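Local atomic coordinates of tonb-dependent siderophore receptor (PDB entry 5FP1), a protein that probably binds iron-chelating siderophores, possibly ferric enterobactin, at the outer membrane and takes part in the first step of iron uptake. Residues A[233-238]-A[255-260]; A[246-251]-A[658-663]; A[302-307]-A[699-704]; A[308-313]-A[381-386]; A[365-370]-A[400-405]. One frame throughout, in Å; residues are numbered along the deposited sequence.

Contact 1 (A[233-238]-A[255-260]); sequences GIPYWD and TYYGWK
The Tyr257 ring is met at its edge by the carbonyl oxygen of Gly233, which lies in the ring plane 3.3 Å from CD2, and more obliquely by two aliphatic groups that converge on CE2. Ile234 CD1 and Pro235 CD are each 3.8 Å from Tyr257 CE2, and both side chains cross the tyrosine at about a right angle. The Tyr256 ring has the amide nitrogen of Gly258 over the centre of one face. In Tyr257, CG is anti to the carbonyl carbon (chi1 -64°), which carries the ring across to the strand. Beyond the contact, Tyr257 OH bonds to Leu394 O. No direct hydrogen bond joins the segments; a water does so instead. It donates to Gly233 O at 2.8 Å and to Thr255 O at 3.0 Å, and accepts from Tyr257 N at 2.9 Å, so three backbone groups of a largely buried seam are satisfied by one molecule. Ile234 CD1 also lies 3.7 Å from Thr255 O. Both segments belong to the long excursion between barrel strands 215-226 and 264-279, here folded back on itself, as in the extended extracellular loops of TonB-dependent receptors.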
# COMPACT_ATOMS: atom_id res chain seq x y z
N GLY A 233 19.54 -0.02 -1.64
CA GLY A 233 19.29 -1.36 -1.17
C GLY A 233 20.59 -2.13 -1.04
O GLY A 233 21.67 -1.53 -1.14
N ILE A 234 20.49 -3.44 -0.83
CA ILE A 234 21.64 -4.33 -0.71
C ILE A 234 21.60 -5.31 -1.89
O ILE A 234 20.55 -5.95 -2.15
CB ILE A 234 21.65 -5.08 0.63
CG1 ILE A 234 21.57 -4.10 1.79
CG2 ILE A 234 22.88 -5.98 0.74
CD1 ILE A 234 22.71 -3.09 1.87
N PRO A 235 22.70 -5.38 -2.64
CA PRO A 235 22.68 -6.19 -3.88
C PRO A 235 22.65 -7.68 -3.57
O PRO A 235 23.27 -8.11 -2.60
CB PRO A 235 24.01 -5.84 -4.54
CG PRO A 235 24.92 -5.46 -3.40
CD PRO A 235 24.04 -4.83 -2.37
N TYR A 236 21.97 -8.47 -4.40
CA TYR A 236 22.02 -9.94 -4.26
C TYR A 236 23.42 -10.41 -4.65
O TYR A 236 24.00 -9.92 -5.64
CB TYR A 236 21.06 -10.62 -5.22
CG TYR A 236 19.58 -10.35 -4.96
CD1 TYR A 236 18.97 -10.74 -3.77
CD2 TYR A 236 18.79 -9.73 -5.92
CE1 TYR A 236 17.62 -10.48 -3.52
CE2 TYR A 236 17.44 -9.51 -5.70
CZ TYR A 236 16.87 -9.88 -4.50
OH TYR A 236 15.52 -9.64 -4.33
N TRP A 237 23.95 -11.39 -3.91
CA TRP A 237 25.23 -11.97 -4.27
C TRP A 237 25.38 -13.38 -3.73
O TRP A 237 25.03 -13.67 -2.58
CB TRP A 237 26.40 -11.10 -3.77
CG TRP A 237 27.72 -11.46 -4.45
CD1 TRP A 237 28.80 -12.09 -3.88
CD2 TRP A 237 28.04 -11.27 -5.83
NE1 TRP A 237 29.79 -12.28 -4.82
CE2 TRP A 237 29.36 -11.79 -6.02
CE3 TRP A 237 27.38 -10.69 -6.91
CZ2 TRP A 237 29.99 -11.75 -7.24
CZ3 TRP A 237 28.02 -10.66 -8.13
CH2 TRP A 237 29.31 -11.21 -8.28
N ASP A 238 25.93 -14.23 -4.59
CA ASP A 238 26.31 -15.59 -4.21
C ASP A 238 27.81 -15.79 -4.52
O ASP A 238 28.20 -15.87 -5.69
CB ASP A 238 25.48 -16.58 -4.98
CG ASP A 238 25.82 -18.04 -4.65
OD1 ASP A 238 26.98 -18.34 -4.33
OD2 ASP A 238 24.91 -18.89 -4.75
N THR A 255 24.51 -0.41 5.75
CA THR A 255 25.34 0.13 4.67
C THR A 255 24.46 0.80 3.60
O THR A 255 23.44 0.24 3.18
CB THR A 255 26.22 -0.96 4.05
OG1 THR A 255 27.10 -1.50 5.06
CG2 THR A 255 27.04 -0.42 2.90
N TYR A 256 24.85 1.99 3.18
CA TYR A 256 24.09 2.76 2.18
C TYR A 256 24.87 2.94 0.90
O TYR A 256 25.96 3.52 0.92
CB TYR A 256 23.75 4.14 2.74
CG TYR A 256 22.96 5.05 1.84
CD1 TYR A 256 21.63 4.79 1.52
CD2 TYR A 256 23.53 6.22 1.34
CE1 TYR A 256 20.90 5.67 0.73
CE2 TYR A 256 22.81 7.10 0.56
CZ TYR A 256 21.49 6.83 0.25
OH TYR A 256 20.80 7.73 -0.55
N TYR A 257 24.30 2.47 -0.21
CA TYR A 257 24.92 2.57 -1.51
C TYR A 257 24.39 3.67 -2.40
O TYR A 257 24.79 3.78 -3.57
CB TYR A 257 24.82 1.22 -2.24
CG TYR A 257 25.57 0.13 -1.56
CD1 TYR A 257 26.94 0.24 -1.34
CD2 TYR A 257 24.91 -1.00 -1.06
CE1 TYR A 257 27.64 -0.77 -0.69
CE2 TYR A 257 25.61 -2.01 -0.42
CZ TYR A 257 26.97 -1.88 -0.22
OH TYR A 257 27.66 -2.86 0.44
N GLY A 258 23.52 4.51 -1.85
CA GLY A 258 23.07 5.67 -2.58
C GLY A 258 24.15 6.75 -2.68
O GLY A 258 25.20 6.66 -2.05
N TRP A 259 23.86 7.76 -3.47
CA TRP A 259 24.82 8.81 -3.81
C TRP A 259 24.16 10.12 -3.40
O TRP A 259 23.38 10.70 -4.16
CB TRP A 259 25.11 8.73 -5.28
CG TRP A 259 26.24 9.54 -5.80
CD1 TRP A 259 26.96 10.51 -5.13
CD2 TRP A 259 26.78 9.46 -7.10
NE1 TRP A 259 27.94 11.01 -5.96
CE2 TRP A 259 27.85 10.39 -7.17
CE3 TRP A 259 26.51 8.67 -8.21
CZ2 TRP A 259 28.62 10.56 -8.32
CZ3 TRP A 259 27.28 8.82 -9.35
CH2 TRP A 259 28.32 9.78 -9.40
N LYS A 260 24.47 10.58 -2.20
CA LYS A 260 23.68 11.64 -1.60
C LYS A 260 23.75 12.96 -2.31
O LYS A 260 22.76 13.71 -2.31
CB LYS A 260 23.98 11.79 -0.11
CG LYS A 260 23.52 10.56 0.66
CD LYS A 260 23.74 10.70 2.14
CE LYS A 260 22.70 11.56 2.79
NZ LYS A 260 22.71 11.27 4.23
O HOH W 1 22.14 0.63 0.54

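Contact 2 (A[246-251]-A[658-663]); sequences GKPAEV and KWVPSY
Lys247 meets Trp659 through the aliphatic part of its chain: CG sits over one face of the indole, 3.6 Å from the centroid of the five-membered ring, in a CH-pi contact. CD follows, 3.6 Å from Trp659 NE1, while the backbone of Gly246 lies over the rim of the same face. A chi1 of 78° sets Trp659 CG between the backbone N and the carbonyl carbon. Gly246 O accepts from Trp659 N at 3.0 Å, the donor standing well above the carbonyl plane, and the same oxygen takes a CA-H...O contact from Lys658. A second such contact runs back from Lys247 CA to Trp659 O at 3.3 Å. Gly246 and Lys658 form a single beta bridge, beside which Pro248 CG packs on Val660 CG1 at 3.9 Å. The chain turns a corner at Gly246 and Lys247. The loop meets the start of barrel strand 659-673, whose Trp659 also makes a cation-pi contact with Lys649, and Pro248 and Val660 both lean on Phe693 of strand 693-696.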
# COMPACT_ATOMS: atom_id res chain seq x y z
N GLY A 246 20.88 -15.34 -5.11
CA GLY A 246 20.86 -15.75 -3.72
C GLY A 246 20.28 -14.68 -2.82
O GLY A 246 19.29 -14.02 -3.13
N LYS A 247 20.91 -14.53 -1.66
CA LYS A 247 20.46 -13.63 -0.66
C LYS A 247 21.23 -12.33 -0.80
O LYS A 247 22.22 -12.26 -1.54
CB LYS A 247 20.73 -14.22 0.71
CG LYS A 247 19.77 -15.33 1.06
CD LYS A 247 20.15 -16.00 2.38
CE LYS A 247 21.56 -16.56 2.35
NZ LYS A 247 21.97 -17.06 3.69
N PRO A 248 20.81 -11.31 -0.07
CA PRO A 248 21.58 -10.08 -0.11
C PRO A 248 23.05 -10.28 0.37
O PRO A 248 23.32 -11.12 1.22
CB PRO A 248 20.81 -9.15 0.81
CG PRO A 248 19.40 -9.67 0.78
CD PRO A 248 19.56 -11.16 0.70
N ALA A 249 23.97 -9.51 -0.21
CA ALA A 249 25.37 -9.56 0.14
C ALA A 249 25.58 -9.45 1.63
O ALA A 249 24.86 -8.72 2.33
CB ALA A 249 26.12 -8.44 -0.58
N GLU A 250 26.59 -10.15 2.12
CA GLU A 250 26.97 -10.07 3.54
C GLU A 250 27.86 -8.85 3.76
O GLU A 250 29.10 -8.93 3.64
CB GLU A 250 27.74 -11.35 3.92
CG GLU A 250 26.86 -12.58 3.81
CD GLU A 250 25.77 -12.61 4.89
OE1 GLU A 250 25.87 -11.85 5.88
OE2 GLU A 250 24.81 -13.39 4.74
N VAL A 251 27.22 -7.71 4.02
CA VAL A 251 27.89 -6.46 4.29
C VAL A 251 27.33 -5.92 5.58
O VAL A 251 26.29 -6.39 6.08
CB VAL A 251 27.68 -5.43 3.17
CG1 VAL A 251 28.27 -5.96 1.88
CG2 VAL A 251 26.19 -5.16 2.98
N LYS A 658 16.57 -15.74 -6.11
CA LYS A 658 16.87 -14.49 -5.39
C LYS A 658 15.84 -14.31 -4.30
O LYS A 658 14.62 -14.34 -4.56
CB LYS A 658 16.85 -13.32 -6.37
CG LYS A 658 17.82 -13.55 -7.52
CD LYS A 658 17.79 -12.49 -8.61
CE LYS A 658 18.56 -12.96 -9.83
NZ LYS A 658 18.52 -12.00 -10.96
N TRP A 659 16.30 -14.15 -3.07
CA TRP A 659 15.40 -14.12 -1.94
C TRP A 659 15.97 -13.41 -0.72
O TRP A 659 17.16 -13.08 -0.67
CB TRP A 659 14.99 -15.55 -1.58
CG TRP A 659 15.98 -16.33 -0.82
CD1 TRP A 659 16.11 -16.42 0.55
CD2 TRP A 659 16.97 -17.16 -1.37
NE1 TRP A 659 17.13 -17.26 0.87
CE2 TRP A 659 17.68 -17.73 -0.29
CE3 TRP A 659 17.31 -17.51 -2.67
CZ2 TRP A 659 18.73 -18.63 -0.48
CZ3 TRP A 659 18.37 -18.40 -2.86
CH2 TRP A 659 19.06 -18.94 -1.77
N VAL A 660 15.09 -13.14 0.24
CA VAL A 660 15.51 -12.63 1.52
C VAL A 660 15.03 -13.62 2.56
O VAL A 660 13.95 -14.23 2.40
CB VAL A 660 14.99 -11.20 1.79
CG1 VAL A 660 15.54 -10.24 0.76
CG2 VAL A 660 13.46 -11.17 1.81
N PRO A 661 15.81 -13.79 3.64
CA PRO A 661 15.48 -14.85 4.61
C PRO A 661 14.35 -14.50 5.55
O PRO A 661 13.96 -13.33 5.67
CB PRO A 661 16.79 -15.04 5.40
CG PRO A 661 17.56 -13.79 5.19
CD PRO A 661 17.17 -13.26 3.84
N SER A 662 13.85 -15.52 6.24
CA SER A 662 12.88 -15.32 7.31
C SER A 662 13.44 -14.45 8.42
O SER A 662 14.66 -14.32 8.57
CB SER A 662 12.49 -16.67 7.92
OG SER A 662 13.62 -17.26 8.53
N TYR A 663 12.56 -13.88 9.21
CA TYR A 663 12.95 -13.02 10.31
C TYR A 663 11.83 -12.89 11.33
O TYR A 663 10.64 -13.09 11.04
CB TYR A 663 13.31 -11.60 9.82
CG TYR A 663 12.15 -10.87 9.18
CD1 TYR A 663 11.25 -10.15 9.93
CD2 TYR A 663 11.93 -10.94 7.82
CE1 TYR A 663 10.17 -9.49 9.36
CE2 TYR A 663 10.85 -10.28 7.23
CZ TYR A 663 9.97 -9.57 8.00
OH TYR A 663 8.89 -8.91 7.39

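Contact 3 (A[302-307]-A[699-704]); sequences TNPDDS and SHYATE. With PO4 (phosphate ion), chain B.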
# COMPACT_ATOMS: atom_id res chain seq x y z
N THR A 302 19.43 5.12 -6.28
CA THR A 302 20.48 4.21 -6.69
C THR A 302 20.11 2.76 -6.55
O THR A 302 19.77 2.28 -5.46
CB THR A 302 21.77 4.45 -5.87
OG1 THR A 302 22.24 5.77 -6.12
CG2 THR A 302 22.83 3.45 -6.25
N ASN A 303 20.23 2.04 -7.67
CA ASN A 303 20.23 0.57 -7.67
C ASN A 303 21.68 0.12 -7.39
O ASN A 303 22.60 0.48 -8.14
CB ASN A 303 19.69 0.09 -9.02
CG ASN A 303 19.86 -1.42 -9.28
OD1 ASN A 303 20.69 -2.11 -8.67
ND2 ASN A 303 19.12 -1.90 -10.26
N PRO A 304 21.90 -0.65 -6.31
CA PRO A 304 23.28 -1.04 -5.95
C PRO A 304 23.84 -2.13 -6.91
O PRO A 304 23.55 -3.32 -6.77
CB PRO A 304 23.13 -1.56 -4.52
CG PRO A 304 21.76 -2.19 -4.54
CD PRO A 304 20.92 -1.23 -5.38
N ASP A 305 24.56 -1.65 -7.91
CA ASP A 305 25.34 -2.43 -8.88
C ASP A 305 24.59 -3.01 -10.09
O ASP A 305 25.22 -3.36 -11.06
CB ASP A 305 26.19 -3.52 -8.24
CG ASP A 305 27.47 -3.77 -9.04
OD1 ASP A 305 28.11 -2.75 -9.39
OD2 ASP A 305 27.86 -4.95 -9.28
N ASP A 306 23.26 -3.11 -10.02
CA ASP A 306 22.48 -3.50 -11.21
C ASP A 306 22.98 -4.82 -11.78
O ASP A 306 23.06 -4.99 -13.00
CB ASP A 306 22.57 -2.39 -12.23
CG ASP A 306 21.49 -2.46 -13.29
OD1 ASP A 306 20.43 -3.06 -13.06
OD2 ASP A 306 21.68 -1.87 -14.34
N SER A 307 23.37 -5.73 -10.89
CA SER A 307 23.86 -7.08 -11.25
C SER A 307 25.06 -7.07 -12.22
O SER A 307 25.27 -8.01 -12.95
CB SER A 307 22.72 -7.96 -11.80
OG SER A 307 21.63 -7.99 -10.88
N SER A 699 15.04 -8.55 -9.53
CA SER A 699 16.47 -8.67 -9.79
C SER A 699 17.25 -7.63 -8.98
O SER A 699 16.68 -6.72 -8.38
CB SER A 699 16.74 -8.54 -11.29
OG SER A 699 18.02 -9.07 -11.56
N HIS A 700 18.56 -7.79 -8.94
CA HIS A 700 19.49 -6.76 -8.48
C HIS A 700 19.66 -6.56 -6.97
O HIS A 700 20.79 -6.56 -6.47
CB HIS A 700 19.20 -5.42 -9.14
CG HIS A 700 18.96 -5.51 -10.62
ND1 HIS A 700 19.85 -6.13 -11.48
CD2 HIS A 700 17.96 -5.02 -11.39
CE1 HIS A 700 19.39 -6.03 -12.72
NE2 HIS A 700 18.24 -5.37 -12.69
N TYR A 701 18.57 -6.33 -6.24
CA TYR A 701 18.69 -5.91 -4.85
C TYR A 701 17.47 -6.17 -4.02
O TYR A 701 16.36 -6.46 -4.52
CB TYR A 701 19.03 -4.41 -4.78
CG TYR A 701 17.83 -3.52 -4.98
CD1 TYR A 701 17.37 -3.18 -6.25
CD2 TYR A 701 17.12 -3.03 -3.89
CE1 TYR A 701 16.23 -2.41 -6.43
CE2 TYR A 701 16.03 -2.21 -4.05
CZ TYR A 701 15.58 -1.90 -5.32
OH TYR A 701 14.45 -1.08 -5.44
N ALA A 702 17.69 -6.10 -2.71
CA ALA A 702 16.63 -6.11 -1.72
C ALA A 702 16.77 -4.91 -0.80
O ALA A 702 17.85 -4.35 -0.63
CB ALA A 702 16.69 -7.36 -0.90
N THR A 703 15.67 -4.52 -0.16
CA THR A 703 15.66 -3.34 0.68
C THR A 703 15.79 -3.78 2.12
O THR A 703 15.00 -4.59 2.61
CB THR A 703 14.34 -2.56 0.52
OG1 THR A 703 14.21 -2.14 -0.84
CG2 THR A 703 14.28 -1.33 1.42
N GLU A 704 16.79 -3.24 2.81
CA GLU A 704 16.98 -3.49 4.22
C GLU A 704 15.98 -2.74 5.10
O GLU A 704 15.68 -1.56 4.89
CB GLU A 704 18.44 -3.15 4.62
CG GLU A 704 18.89 -3.66 5.98
CD GLU A 704 20.37 -3.34 6.25
OE1 GLU A 704 21.13 -3.06 5.29
OE2 GLU A 704 20.77 -3.37 7.43
P PO4 B . 17.99 -3.37 -15.46
O1 PO4 B . 19.43 -3.81 -15.63
O2 PO4 B . 17.93 -2.49 -14.23
O3 PO4 B . 17.08 -4.58 -15.27
O4 PO4 B . 17.55 -2.58 -16.67
O HOH W 2 22.99 -5.77 -7.97
O HOH W 3 20.38 -10.02 -9.84
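Ser307 OG and His700 ND1 share a short hydrogen bond of 2.6 Å, and a water that also accepts from His700 N bonds to the same hydroxyl. The serine approaches the imidazole at its edge, near the ring plane; a chi1 of -54° sets its OG beside the backbone N, where it meets His700 ND1. At another edge of the ring, His700 NE2 donates to O3 of a phosphate ion, probably from the crystallisation liquor, at 2.9 Å in a nearly straight bond (163°). Asp306 OD1 stands over one face of the imidazole, 3.2 Å from CE1, and Ser699 OG over the opposite one. The nearby carboxylate and phosphate would probably raise the proton affinity of the ring. Asp306 OD2 forms a salt bridge with Arg319, and Ser699 OG bonds to Lys658. The Asn303 side chain crosses His700 at about a right angle, the amide and ring planes 52° apart, with Asn303 ND2 3.5 Å from His700 CD2. A second water ties the backbones, donating to Pro304 O and His700 O and accepting from Ser307 N. Deeper in, Pro304 CG packs against Tyr701 CB at 3.5 Å, and Tyr701 OH bonds to Gly75 O of the plug. The end of barrel strand 284-304 is thus packed against a short strand lying beside the plug, within the plug-in-barrel architecture of TonB-dependent receptors.

Contact 4 (A[308-313]-A[381-386]); sequences KGNVGK and SDCSDL
Asn310 points its amide at the backbone of residues 381-383, and Lys313 reaches past it to the same turn. Ser381 O lies almost in the plane of the Asn310 amide, and ND2 donates to it at 2.9 Å with an N-H...O angle of 164°. ND2 also bonds to Asp305 OD1, so this nitrogen has two acceptors, one across the contact and one in its own loop. Cys383 SG lies beside the same group, 3.5 Å from Asn310 CG. Lys313 starts in a confined rotamer, CG between the backbone N and the carbonyl carbon (chi1 70°), and from there its chain runs extended to NZ, which donates to Asp382 O at 2.7 Å from above the carbonyl plane. A weak bond from Lys313 NZ to Asn310 OD1, 3.1 Å long, links the two side chains that reach across. These are two loops at the end of the barrel: residues 310-312 form a 3-10 turn between strands 284-304 and 315-341, and the disulfide from Cys383 to Cys391 ties the second loop to the start of strand 391-393. On that side Asp382 OD1 accepts from Ser384 N in an Asx turn and from Ser384 OG at 2.8 Å, both donors on the same face of the carboxylate. Lys308, bent at chi2, keeps its CB 3.9 Å from Ser381 O, while Trp317 packs against Lys308, Asn310 and Ser381.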
# COMPACT_ATOMS: atom_id res chain seq x y z
N LYS A 308 25.85 -6.01 -12.21
CA LYS A 308 26.96 -5.94 -13.13
C LYS A 308 28.18 -6.75 -12.72
O LYS A 308 29.12 -6.84 -13.50
CB LYS A 308 27.39 -4.50 -13.32
CG LYS A 308 26.32 -3.62 -13.95
CD LYS A 308 26.18 -3.88 -15.43
CE LYS A 308 25.05 -3.03 -15.98
NZ LYS A 308 24.64 -3.49 -17.32
N GLY A 309 28.19 -7.31 -11.52
CA GLY A 309 29.28 -8.18 -11.10
C GLY A 309 30.39 -7.47 -10.32
O GLY A 309 31.36 -8.08 -9.92
N ASN A 310 30.28 -6.16 -10.13
CA ASN A 310 31.33 -5.44 -9.43
C ASN A 310 31.39 -5.82 -7.99
O ASN A 310 32.45 -5.71 -7.36
CB ASN A 310 31.23 -3.91 -9.59
CG ASN A 310 31.20 -3.50 -11.04
OD1 ASN A 310 32.14 -3.74 -11.80
ND2 ASN A 310 30.10 -2.91 -11.44
N VAL A 311 30.29 -6.33 -7.47
CA VAL A 311 30.23 -6.79 -6.09
C VAL A 311 31.32 -7.85 -5.79
O VAL A 311 31.87 -7.88 -4.70
CB VAL A 311 28.84 -7.34 -5.75
CG1 VAL A 311 28.83 -8.08 -4.43
CG2 VAL A 311 27.82 -6.19 -5.74
N GLY A 312 31.58 -8.70 -6.76
CA GLY A 312 32.58 -9.76 -6.64
C GLY A 312 34.00 -9.22 -6.71
O GLY A 312 34.94 -9.97 -6.45
N LYS A 313 34.14 -7.92 -7.01
CA LYS A 313 35.45 -7.25 -6.92
C LYS A 313 35.48 -6.14 -5.87
O LYS A 313 36.37 -5.29 -5.83
CB LYS A 313 35.90 -6.80 -8.31
CG LYS A 313 35.13 -5.69 -8.93
CD LYS A 313 35.40 -5.62 -10.43
CE LYS A 313 35.04 -4.23 -10.94
NZ LYS A 313 35.13 -4.07 -12.42
N SER A 381 29.95 1.60 -15.66
CA SER A 381 29.29 0.49 -15.00
C SER A 381 30.24 -0.69 -14.75
O SER A 381 29.90 -1.61 -14.01
CB SER A 381 28.11 0.04 -15.82
OG SER A 381 28.52 -0.53 -17.02
N ASP A 382 31.42 -0.64 -15.36
CA ASP A 382 32.47 -1.61 -15.07
C ASP A 382 33.50 -1.11 -14.04
O ASP A 382 34.51 -1.79 -13.77
CB ASP A 382 33.19 -2.02 -16.36
CG ASP A 382 33.96 -0.86 -17.01
OD1 ASP A 382 33.94 0.28 -16.50
OD2 ASP A 382 34.57 -1.09 -18.06
N CYS A 383 33.24 0.04 -13.43
CA CYS A 383 34.08 0.60 -12.37
C CYS A 383 35.56 0.75 -12.79
O CYS A 383 36.47 0.66 -11.97
CB CYS A 383 33.94 -0.20 -11.07
SG CYS A 383 32.23 -0.24 -10.45
N SER A 384 35.78 1.03 -14.07
CA SER A 384 37.14 1.14 -14.61
C SER A 384 37.77 2.50 -14.30
O SER A 384 38.98 2.66 -14.37
CB SER A 384 37.11 0.95 -16.14
OG SER A 384 36.24 1.88 -16.75
N ASP A 385 36.96 3.48 -13.96
CA ASP A 385 37.44 4.83 -13.72
C ASP A 385 36.59 5.43 -12.62
O ASP A 385 35.38 5.60 -12.79
CB ASP A 385 37.33 5.63 -15.02
CG ASP A 385 37.86 7.06 -14.91
OD1 ASP A 385 38.03 7.58 -13.80
OD2 ASP A 385 38.07 7.67 -15.97
N LEU A 386 37.20 5.73 -11.48
CA LEU A 386 36.47 6.26 -10.34
C LEU A 386 36.62 7.77 -10.17
O LEU A 386 36.19 8.34 -9.16
CB LEU A 386 36.86 5.52 -9.06
CG LEU A 386 35.98 4.30 -8.74
CD1 LEU A 386 35.94 3.34 -9.89
CD2 LEU A 386 36.42 3.59 -7.47

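Contact 5 (A[365-370]-A[400-405]); sequences YNIIDA and KPFVDR
Ile368 lies side by side with Arg405, its CB over one face of the guanidinium and its CD1 3.3 Å from NH2; the two side chains point the same way from one face of the sheet. They form an antiparallel hydrogen-bonded pair where barrel strands 346-368 and 405-428 meet at the rim. Ile368 N donates to Arg405 O at 2.9 Å, and Arg405 N returns a bond to Ile368 O at 3.1 Å, both donors in the plane of the carbonyl. In the arginine, CG is anti to the backbone N (chi1 -176°) and a bend at chi3 turns NE aside; beyond the pair, NH1 bonds to Gln407 OE1. The backbones stay close at Asp369 and Asp404, though Ile368 and Arg405 alone are paired. Asp404 OD1 comes to 3.3 Å from Asp369 CB and is joined by a water to Ala370 N, while Asp404 OD2 bonds to Trp390 NE1. On the other face of the strand, Ile367 CG2 meets the Phe402 ring at its edge, 4.2 Å from CZ.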
# COMPACT_ATOMS: atom_id res chain seq x y z
N TYR A 365 15.34 11.58 -16.09
CA TYR A 365 16.58 12.36 -16.20
C TYR A 365 17.57 11.72 -17.13
O TYR A 365 17.76 10.49 -17.11
CB TYR A 365 17.21 12.63 -14.83
CG TYR A 365 16.41 13.60 -13.99
CD1 TYR A 365 16.51 14.98 -14.19
CD2 TYR A 365 15.52 13.15 -13.03
CE1 TYR A 365 15.76 15.86 -13.45
CE2 TYR A 365 14.78 14.03 -12.27
CZ TYR A 365 14.89 15.38 -12.49
OH TYR A 365 14.10 16.23 -11.74
N ASN A 366 18.14 12.55 -18.00
CA ASN A 366 19.39 12.20 -18.67
C ASN A 366 20.55 12.63 -17.78
O ASN A 366 20.46 13.64 -17.06
CB ASN A 366 19.52 12.90 -20.02
CG ASN A 366 18.63 12.29 -21.09
OD1 ASN A 366 18.33 11.10 -21.07
ND2 ASN A 366 18.24 13.10 -22.04
N ILE A 367 21.63 11.86 -17.84
CA ILE A 367 22.89 12.19 -17.19
C ILE A 367 23.89 12.57 -18.29
O ILE A 367 24.02 11.86 -19.27
CB ILE A 367 23.44 10.97 -16.44
CG1 ILE A 367 22.29 10.17 -15.80
CG2 ILE A 367 24.43 11.42 -15.40
CD1 ILE A 367 22.58 8.68 -15.68
N ILE A 368 24.57 13.70 -18.11
CA ILE A 368 25.45 14.25 -19.15
C ILE A 368 26.81 14.51 -18.51
O ILE A 368 26.90 15.18 -17.49
CB ILE A 368 24.89 15.54 -19.74
CG1 ILE A 368 23.44 15.32 -20.23
CG2 ILE A 368 25.77 16.04 -20.89
CD1 ILE A 368 22.76 16.54 -20.77
N ASP A 369 27.85 13.90 -19.05
CA ASP A 369 29.18 14.12 -18.48
C ASP A 369 29.88 15.31 -19.15
O ASP A 369 29.32 15.97 -20.03
CB ASP A 369 30.04 12.85 -18.55
CG ASP A 369 30.52 12.54 -19.96
OD1 ASP A 369 30.32 13.38 -20.87
OD2 ASP A 369 31.08 11.44 -20.15
N ALA A 370 31.12 15.58 -18.74
CA ALA A 370 31.81 16.81 -19.13
C ALA A 370 32.14 16.80 -20.63
O ALA A 370 32.30 17.86 -21.23
CB ALA A 370 33.06 17.02 -18.29
N LYS A 400 30.66 10.89 -1.86
CA LYS A 400 31.46 11.73 -2.76
C LYS A 400 30.60 12.68 -3.57
O LYS A 400 29.40 12.46 -3.72
CB LYS A 400 32.21 10.86 -3.76
CG LYS A 400 33.18 9.84 -3.16
CD LYS A 400 34.42 10.51 -2.59
CE LYS A 400 35.36 9.47 -2.01
NZ LYS A 400 36.49 10.08 -1.25
N PRO A 401 31.22 13.72 -4.15
CA PRO A 401 30.47 14.63 -5.02
C PRO A 401 29.94 14.01 -6.31
O PRO A 401 30.50 13.07 -6.87
CB PRO A 401 31.50 15.76 -5.35
CG PRO A 401 32.57 15.64 -4.31
CD PRO A 401 32.59 14.21 -3.86
N PHE A 402 28.83 14.55 -6.78
CA PHE A 402 28.31 14.22 -8.08
C PHE A 402 28.73 15.34 -9.00
O PHE A 402 28.37 16.48 -8.76
CB PHE A 402 26.77 14.11 -8.02
CG PHE A 402 26.10 13.96 -9.36
CD1 PHE A 402 26.33 12.83 -10.14
CD2 PHE A 402 25.22 14.93 -9.83
CE1 PHE A 402 25.70 12.68 -11.37
CE2 PHE A 402 24.59 14.79 -11.06
CZ PHE A 402 24.83 13.66 -11.84
N VAL A 403 29.52 15.04 -10.03
CA VAL A 403 30.07 16.12 -10.84
C VAL A 403 29.56 16.15 -12.26
O VAL A 403 29.94 17.03 -13.02
CB VAL A 403 31.61 16.13 -10.88
CG1 VAL A 403 32.17 16.22 -9.45
CG2 VAL A 403 32.14 14.91 -11.61
N ASP A 404 28.68 15.22 -12.63
CA ASP A 404 28.01 15.29 -13.92
C ASP A 404 26.76 16.17 -13.78
O ASP A 404 26.58 16.81 -12.78
CB ASP A 404 27.69 13.89 -14.40
CG ASP A 404 28.93 13.00 -14.47
OD1 ASP A 404 29.82 13.28 -15.29
OD2 ASP A 404 29.01 12.02 -13.71
N ARG A 405 25.90 16.19 -14.79
CA ARG A 405 24.71 17.03 -14.80
C ARG A 405 23.49 16.18 -15.10
O ARG A 405 23.55 15.26 -15.93
CB ARG A 405 24.86 18.10 -15.91
CG ARG A 405 23.76 19.13 -16.01
CD ARG A 405 24.21 20.32 -16.86
NE ARG A 405 24.68 19.92 -18.19
CZ ARG A 405 23.87 19.73 -19.24
NH1 ARG A 405 22.56 19.90 -19.12
NH2 ARG A 405 24.38 19.36 -20.41
O HOH W 4 31.75 14.76 -16.02

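In the fold
Contacts 1, 2 and 3 gather round one small sheet: strands 234-238 and 701-704 are neighbours in it, and Ile234 and Tyr236 probably hydrogen-bond to the backbone of Ala702 and His700. Residues 246-251 run along the other side of 234-238, which joins contact 1 to contact 2. Contact 1 is buried and mostly apolar with a water bridge; contacts 2 and 3 are partly buried and mix packing with polar bonds. Contact 4 continues the loop begun in contact 3, through Asp305 and Asn310, and rests on backbone carbonyls gripped by polar side chains. Contact 5, at the surface, is a single antiparallel pair with side-chain packing about it, touching contact 1 through Trp259, weakly hydrogen-bonded to Lys400 O.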